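Local structure of oxalate biosynthetic component 1 (Burkholderia thailandensis, 5IKY) at residues A[22-35]-A[237-249]. The protein probably produces oxalate as a bifunctional enzyme, pairing serine hydrolase activity of an alpha/beta hydrolase region with an additional lyase activity. Numbering follows the deposited sequence.
Sequences LEPKFIPHALLELL and LAIPGLNTPIGIG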
ATOM      1  N   LEU A  22      20.702 -15.646  15.009  1.00 49.28           N
ATOM      2  CA  LEU A  22      21.824 -15.218  15.834  1.00 55.07           C
ATOM      3  C   LEU A  22      22.023 -16.115  17.054  1.00 55.22           C
ATOM      4  O   LEU A  22      22.752 -15.762  17.980  1.00 79.94           O
ATOM      5  CB  LEU A  22      21.626 -13.766  16.272  1.00 51.49           C
ATOM      6  CG  LEU A  22      21.451 -12.773  15.121  1.00 52.32           C
ATOM      7  CD1 LEU A  22      21.361 -11.348  15.640  1.00 50.08           C
ATOM      8  CD2 LEU A  22      22.588 -12.913  14.117  1.00 50.05           C
ATOM      9  N   GLU A  23      21.371 -17.272  17.052  1.00 54.60           N
ATOM     10  CA  GLU A  23      21.595 -18.282  18.077  1.00 54.04           C
ATOM     11  C   GLU A  23      22.586 -19.318  17.570  1.00 55.29           C
ATOM     12  O   GLU A  23      22.600 -19.628  16.378  1.00 65.14           O
ATOM     13  CB  GLU A  23      20.284 -18.965  18.472  1.00 57.87           C
ATOM     14  CG  GLU A  23      19.410 -18.170  19.420  1.00 68.57           C
ATOM     15  CD  GLU A  23      18.216 -18.966  19.905  1.00 71.76           C
ATOM     16  OE1 GLU A  23      18.131 -20.171  19.580  1.00 85.41           O
ATOM     17  OE2 GLU A  23      17.361 -18.389  20.608  1.00 77.04           O
ATOM     18  N   PRO A  24      23.426 -19.851  18.470  1.00 57.83           N
ATOM     19  CA  PRO A  24      24.330 -20.945  18.096  1.00 66.36           C
ATOM     20  C   PRO A  24      23.562 -22.134  17.522  1.00 62.45           C
ATOM     21  O   PRO A  24      22.448 -22.419  17.962  1.00 51.65           O
ATOM     22  CB  PRO A  24      25.020 -21.315  19.419  1.00 65.21           C
ATOM     23  CG  PRO A  24      24.370 -20.477  20.484  1.00 63.96           C
ATOM     24  CD  PRO A  24      23.724 -19.320  19.807  1.00 66.67           C
ATOM     25  N   LYS A  25      24.151 -22.805  16.538  1.00 56.05           N
ATOM     26  CA  LYS A  25      23.484 -23.907  15.855  1.00 64.68           C
ATOM     27  C   LYS A  25      24.181 -25.237  16.122  1.00 64.27           C
ATOM     28  O   LYS A  25      23.796 -26.272  15.578  1.00 72.25           O
ATOM     29  CB  LYS A  25      23.421 -23.629  14.353  1.00 66.14           C
ATOM     30  CG  LYS A  25      22.555 -22.434  13.993  1.00 67.03           C
ATOM     31  CD  LYS A  25      21.094 -22.705  14.320  1.00 64.49           C
ATOM     32  CE  LYS A  25      20.397 -21.457  14.836  1.00 62.49           C
ATOM     33  NZ  LYS A  25      20.602 -20.292  13.936  1.00 58.29           N
ATOM     34  N   PHE A  26      25.207 -25.202  16.965  1.00 69.18           N
ATOM     35  CA  PHE A  26      25.934 -26.410  17.330  1.00 64.19           C
ATOM     36  C   PHE A  26      26.499 -26.303  18.739  1.00 65.42           C
ATOM     37  O   PHE A  26      27.091 -25.290  19.105  1.00 60.82           O
ATOM     38  CB  PHE A  26      27.064 -26.687  16.334  1.00 56.90           C
ATOM     39  CG  PHE A  26      27.900 -27.890  16.681  1.00 72.21           C
ATOM     40  CD1 PHE A  26      27.418 -29.170  16.466  1.00 60.71           C
ATOM     41  CD2 PHE A  26      29.170 -27.738  17.219  1.00 85.99           C
ATOM     42  CE1 PHE A  26      28.181 -30.279  16.786  1.00 71.32           C
ATOM     43  CE2 PHE A  26      29.942 -28.845  17.540  1.00 63.51           C
ATOM     44  CZ  PHE A  26      29.446 -30.116  17.322  1.00 74.26           C
ATOM     45  N   ILE A  27      26.299 -27.352  19.530  1.00 67.09           N
ATOM     46  CA  ILE A  27      26.878 -27.419  20.863  1.00 70.00           C
ATOM     47  C   ILE A  27      27.747 -28.661  21.000  1.00 68.52           C
ATOM     48  O   ILE A  27      27.233 -29.781  21.026  1.00 80.14           O
ATOM     49  CB  ILE A  27      25.802 -27.437  21.952  1.00 63.67           C
ATOM     50  CG1 ILE A  27      24.933 -26.185  21.853  1.00 62.17           C
ATOM     51  CG2 ILE A  27      26.446 -27.526  23.328  1.00 61.11           C
ATOM     52  CD1 ILE A  27      23.793 -26.166  22.838  1.00 68.61           C
ATOM     53  N   PRO A  28      29.072 -28.462  21.078  1.00 72.28           N
ATOM     54  CA  PRO A  28      30.036 -29.554  21.236  1.00 77.91           C
ATOM     55  C   PRO A  28      29.729 -30.396  22.464  1.00 81.36           C
ATOM     56  O   PRO A  28      29.203 -29.866  23.447  1.00 73.76           O
ATOM     57  CB  PRO A  28      31.368 -28.826  21.402  1.00 62.56           C
ATOM     58  CG  PRO A  28      31.168 -27.519  20.740  1.00 61.65           C
ATOM     59  CD  PRO A  28      29.738 -27.150  21.002  1.00 68.31           C
ATOM     60  N   HIS A  29      30.051 -31.683  22.406  1.00 85.12           N
ATOM     61  CA  HIS A  29      29.813 -32.578  23.527  1.00 74.84           C
ATOM     62  C   HIS A  29      30.395 -32.048  24.837  1.00 80.15           C
ATOM     63  O   HIS A  29      29.698 -32.008  25.855  1.00 67.27           O
ATOM     64  CB  HIS A  29      30.397 -33.951  23.223  1.00102.82           C
ATOM     65  CG  HIS A  29      29.794 -35.058  24.031  1.00126.60           C
ATOM     66  ND1 HIS A  29      30.364 -35.529  25.191  1.00138.91           N
ATOM     67  CD2 HIS A  29      28.718 -35.845  23.793  1.00135.09           C
ATOM     68  CE1 HIS A  29      29.625 -36.512  25.677  1.00141.98           C
ATOM     69  NE2 HIS A  29      28.627 -36.728  24.843  1.00140.52           N
ATOM     70  N   ALA A  30      31.661 -31.633  24.799  1.00 65.13           N
ATOM     71  CA  ALA A  30      32.381 -31.141  25.979  1.00 75.19           C
ATOM     72  C   ALA A  30      31.635 -30.071  26.780  1.00 77.35           C
ATOM     73  O   ALA A  30      31.655 -30.095  28.010  1.00 88.84           O
ATOM     74  CB  ALA A  30      33.739 -30.606  25.558  1.00 66.88           C
ATOM     75  N   LEU A  31      30.987 -29.138  26.089  1.00 84.99           N
ATOM     76  CA  LEU A  31      30.310 -28.034  26.764  1.00 79.61           C
ATOM     77  C   LEU A  31      29.169 -28.533  27.649  1.00 77.69           C
ATOM     78  O   LEU A  31      28.937 -28.003  28.737  1.00 84.05           O
ATOM     79  CB  LEU A  31      29.785 -27.019  25.746  1.00 74.65           C
ATOM     80  CG  LEU A  31      30.856 -26.342  24.885  1.00 80.54           C
ATOM     81  CD1 LEU A  31      30.248 -25.235  24.032  1.00 60.68           C
ATOM     82  CD2 LEU A  31      32.009 -25.811  25.739  1.00 63.14           C
ATOM     83  N   LEU A  32      28.468 -29.562  27.180  1.00 75.70           N
ATOM     84  CA  LEU A  32      27.373 -30.156  27.941  1.00 79.68           C
ATOM     85  C   LEU A  32      27.888 -31.099  29.025  1.00 85.07           C
ATOM     86  O   LEU A  32      27.411 -31.072  30.159  1.00 81.25           O
ATOM     87  CB  LEU A  32      26.419 -30.904  27.011  1.00 70.25           C
ATOM     88  CG  LEU A  32      25.613 -30.043  26.037  1.00 70.07           C
ATOM     89  CD1 LEU A  32      24.720 -30.912  25.167  1.00 71.95           C
ATOM     90  CD2 LEU A  32      24.796 -29.012  26.793  1.00 67.77           C
ATOM     91  N   GLU A  33      28.872 -31.922  28.667  1.00 80.39           N
ATOM     92  CA  GLU A  33      29.460 -32.898  29.585  1.00 82.99           C
ATOM     93  C   GLU A  33      30.096 -32.213  30.791  1.00 84.67           C
ATOM     94  O   GLU A  33      30.340 -32.836  31.824  1.00 96.47           O
ATOM     95  CB  GLU A  33      30.501 -33.746  28.851  1.00 82.39           C
ATOM     96  CG  GLU A  33      30.726 -35.126  29.443  1.00103.71           C
ATOM     97  CD  GLU A  33      31.585 -36.001  28.549  1.00140.67           C
ATOM     98  OE1 GLU A  33      32.109 -35.484  27.539  1.00143.26           O
ATOM     99  OE2 GLU A  33      31.737 -37.203  28.855  1.00157.88           O
ATOM    100  N   LEU A  34      30.357 -30.921  30.637  1.00 88.92           N
ATOM    101  CA  LEU A  34      30.963 -30.094  31.670  1.00 81.16           C
ATOM    102  C   LEU A  34      29.971 -29.759  32.789  1.00 83.28           C
ATOM    103  O   LEU A  34      30.365 -29.391  33.895  1.00 93.02           O
ATOM    104  CB  LEU A  34      31.513 -28.820  31.023  1.00 87.68           C
ATOM    105  CG  LEU A  34      32.177 -27.715  31.835  1.00 99.83           C
ATOM    106  CD1 LEU A  34      33.310 -27.120  31.024  1.00 95.91           C
ATOM    107  CD2 LEU A  34      31.157 -26.645  32.185  1.00100.36           C
ATOM    108  N   LEU A  35      28.682 -29.892  32.492  1.00 94.34           N
ATOM    109  CA  LEU A  35      27.629 -29.632  33.471  1.00 91.21           C
ATOM    110  C   LEU A  35      27.512 -30.759  34.495  1.00 92.29           C
ATOM    111  O   LEU A  35      27.973 -31.873  34.248  1.00104.77           O
ATOM    112  CB  LEU A  35      26.284 -29.437  32.764  1.00 80.09           C
ATOM    113  CG  LEU A  35      26.036 -28.091  32.085  1.00 78.72           C
ATOM    114  CD1 LEU A  35      24.726 -28.118  31.304  1.00 59.99           C
ATOM    115  CD2 LEU A  35      26.021 -26.986  33.122  1.00 66.05           C
ATOM    116  N   LEU A 237      17.940 -21.382  27.419  1.00 67.97           N
ATOM    117  CA  LEU A 237      18.973 -22.242  27.985  1.00 59.64           C
ATOM    118  C   LEU A 237      20.328 -21.552  27.968  1.00 72.99           C
ATOM    119  O   LEU A 237      20.771 -21.077  26.924  1.00 72.28           O
ATOM    120  CB  LEU A 237      19.066 -23.560  27.215  1.00 59.22           C
ATOM    121  CG  LEU A 237      17.933 -24.569  27.370  1.00 70.59           C
ATOM    122  CD1 LEU A 237      18.222 -25.784  26.510  1.00 63.48           C
ATOM    123  CD2 LEU A 237      17.774 -24.967  28.825  1.00 75.56           C
ATOM    124  N   ALA A 238      20.985 -21.503  29.122  1.00 62.86           N
ATOM    125  CA  ALA A 238      22.356 -21.015  29.194  1.00 64.86           C
ATOM    126  C   ALA A 238      23.328 -22.173  29.010  1.00 60.44           C
ATOM    127  O   ALA A 238      23.335 -23.118  29.798  1.00 83.27           O
ATOM    128  CB  ALA A 238      22.613 -20.307  30.515  1.00 57.74           C
ATOM    129  N   ILE A 239      24.142 -22.098  27.963  1.00 62.83           N
ATOM    130  CA  ILE A 239      25.123 -23.139  27.670  1.00 63.95           C
ATOM    131  C   ILE A 239      26.535 -22.666  28.030  1.00 65.19           C
ATOM    132  O   ILE A 239      26.935 -21.561  27.660  1.00 66.49           O
ATOM    133  CB  ILE A 239      25.076 -23.547  26.181  1.00 60.34           C
ATOM    134  CG1 ILE A 239      23.637 -23.837  25.750  1.00 62.12           C
ATOM    135  CG2 ILE A 239      25.964 -24.752  25.921  1.00 64.26           C
ATOM    136  CD1 ILE A 239      23.022 -25.036  26.433  1.00 63.04           C
ATOM    137  N   PRO A 240      27.289 -23.495  28.770  1.00 66.37           N
ATOM    138  CA  PRO A 240      28.670 -23.153  29.135  1.00 61.69           C
ATOM    139  C   PRO A 240      29.540 -22.852  27.917  1.00 69.10           C
ATOM    140  O   PRO A 240      29.549 -23.632  26.963  1.00 69.16           O
ATOM    141  CB  PRO A 240      29.163 -24.411  29.859  1.00 61.65           C
ATOM    142  CG  PRO A 240      27.927 -25.036  30.402  1.00 65.04           C
ATOM    143  CD  PRO A 240      26.850 -24.759  29.387  1.00 59.91           C
ATOM    144  N   GLY A 241      30.245 -21.725  27.945  1.00 64.03           N
ATOM    145  CA  GLY A 241      31.140 -21.360  26.862  1.00 61.44           C
ATOM    146  C   GLY A 241      30.485 -20.611  25.715  1.00 60.22           C
ATOM    147  O   GLY A 241      31.156 -20.226  24.758  1.00 65.64           O
ATOM    148  N   LEU A 242      29.174 -20.406  25.805  1.00 61.23           N
ATOM    149  CA  LEU A 242      28.442 -19.676  24.774  1.00 59.85           C
ATOM    150  C   LEU A 242      27.836 -18.389  25.328  1.00 57.24           C
ATOM    151  O   LEU A 242      27.149 -18.410  26.348  1.00 63.69           O
ATOM    152  CB  LEU A 242      27.349 -20.558  24.169  1.00 57.28           C
ATOM    153  CG  LEU A 242      27.844 -21.742  23.335  1.00 62.64           C
ATOM    154  CD1 LEU A 242      26.680 -22.606  22.881  1.00 63.14           C
ATOM    155  CD2 LEU A 242      28.651 -21.252  22.140  1.00 57.52           C
ATOM    156  N   ASN A 243      28.093 -17.270  24.657  1.00 57.12           N
ATOM    157  CA  ASN A 243      27.622 -15.977  25.145  1.00 56.76           C
ATOM    158  C   ASN A 243      26.204 -15.649  24.689  1.00 55.31           C
ATOM    159  O   ASN A 243      25.697 -14.560  24.952  1.00 69.65           O
ATOM    160  CB  ASN A 243      28.580 -14.857  24.720  1.00 57.48           C
ATOM    161  CG  ASN A 243      28.718 -14.727  23.210  1.00 68.46           C
ATOM    162  OD1 ASN A 243      27.821 -15.090  22.446  1.00 67.29           O
ATOM    163  ND2 ASN A 243      29.853 -14.192  22.774  1.00 58.09           N
ATOM    164  N   THR A 244      25.573 -16.591  23.995  1.00 54.58           N
ATOM    165  CA  THR A 244      24.189 -16.428  23.576  1.00 53.24           C
ATOM    166  C   THR A 244      23.370 -17.652  23.966  1.00 65.25           C
ATOM    167  O   THR A 244      23.698 -18.772  23.576  1.00 66.15           O
ATOM    168  CB  THR A 244      24.074 -16.198  22.057  1.00 66.06           C
ATOM    169  OG1 THR A 244      24.789 -15.010  21.699  1.00 61.53           O
ATOM    170  CG2 THR A 244      22.619 -16.042  21.651  1.00 51.36           C
ATOM    171  N   PRO A 245      22.297 -17.439  24.742  1.00 61.85           N
ATOM    172  CA  PRO A 245      21.461 -18.546  25.211  1.00 51.88           C
ATOM    173  C   PRO A 245      20.597 -19.136  24.103  1.00 58.54           C
ATOM    174  O   PRO A 245      20.347 -18.470  23.099  1.00 58.79           O
ATOM    175  CB  PRO A 245      20.593 -17.894  26.287  1.00 52.91           C
ATOM    176  CG  PRO A 245      20.480 -16.472  25.851  1.00 58.08           C
ATOM    177  CD  PRO A 245      21.809 -16.135  25.226  1.00 68.04           C
ATOM    178  N   ILE A 246      20.149 -20.375  24.286  1.00 57.40           N
ATOM    179  CA  ILE A 246      19.274 -21.022  23.314  1.00 51.73           C
ATOM    180  C   ILE A 246      17.806 -20.811  23.670  1.00 61.72           C
ATOM    181  O   ILE A 246      17.371 -21.147  24.770  1.00 62.29           O
ATOM    182  CB  ILE A 246      19.543 -22.532  23.222  1.00 62.01           C
ATOM    183  CG1 ILE A 246      21.037 -22.800  23.041  1.00 58.95           C
ATOM    184  CG2 ILE A 246      18.736 -23.146  22.084  1.00 51.72           C
ATOM    185  CD1 ILE A 246      21.589 -22.296  21.732  1.00 53.87           C
ATOM    186  N   GLY A 247      17.046 -20.251  22.736  1.00 53.14           N
ATOM    187  CA  GLY A 247      15.630 -20.026  22.952  1.00 50.83           C
ATOM    188  C   GLY A 247      14.832 -21.307  22.817  1.00 55.87           C
ATOM    189  O   GLY A 247      14.922 -21.999  21.802  1.00 57.66           O
ATOM    190  N   ILE A 248      14.058 -21.629  23.849  1.00 48.48           N
ATOM    191  CA  ILE A 248      13.202 -22.809  23.827  1.00 50.37           C
ATOM    192  C   ILE A 248      11.750 -22.435  24.118  1.00 64.26           C
ATOM    193  O   ILE A 248      11.469 -21.395  24.713  1.00 63.41           O
ATOM    194  CB  ILE A 248      13.668 -23.874  24.845  1.00 63.34           C
ATOM    195  CG1 ILE A 248      13.629 -23.317  26.269  1.00 50.51           C
ATOM    196  CG2 ILE A 248      15.066 -24.371  24.505  1.00 48.84           C
ATOM    197  CD1 ILE A 248      13.983 -24.340  27.323  1.00 49.33           C
ATOM    198  N   GLY A 249      10.831 -23.296  23.694  1.00 51.90           N
ATOM    199  CA  GLY A 249       9.413 -23.037  23.851  1.00 48.24           C
ATOM    200  C   GLY A 249       8.631 -23.715  22.748  1.00 56.97           C
ATOM    201  O   GLY A 249       9.176 -24.012  21.685  1.00 66.82           O
TER
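I27 and I239 meet tip to tip at the apolar centre, with I27 CD1 3.7 Å from I239 CG1. Their CG2 branches also meet, and branched, purely apolar side chains suit this buried spot. I27 keeps CG1 anti to its carbonyl carbon (chi1 -59°), directing CD1 at I239 while CG1 brushes L242 CD1. At the helical end, the compact ring of P240 fits beside L34 and L35; P240 CG lies 3.9 Å from L35 CD2, and L35 crosses the ring at about a right angle. P240 is second in a type II turn, I239 to L242, where its fixed phi is suitable, and G241 follows with the positive phi that glycine tolerates. L31 covers this turn, its CD1 3.4 Å from P240 O. At the other end the puckered P24 ring packs on L242, T244 and I246, with P24 CG 3.5 Å from I246 CD1. Beyond it, the extended E23 chain reaches G247, whose N donates to E23 OE2 (2.8 Å) from above the carboxylate plane; a bare glycine permits this close approach. Thus the hairpin 235-237/246-248 packs its connecting loop and the start of strand 246-248 against 22-28 and helix 29-33, with helices 37-49 and 82-90 alongside.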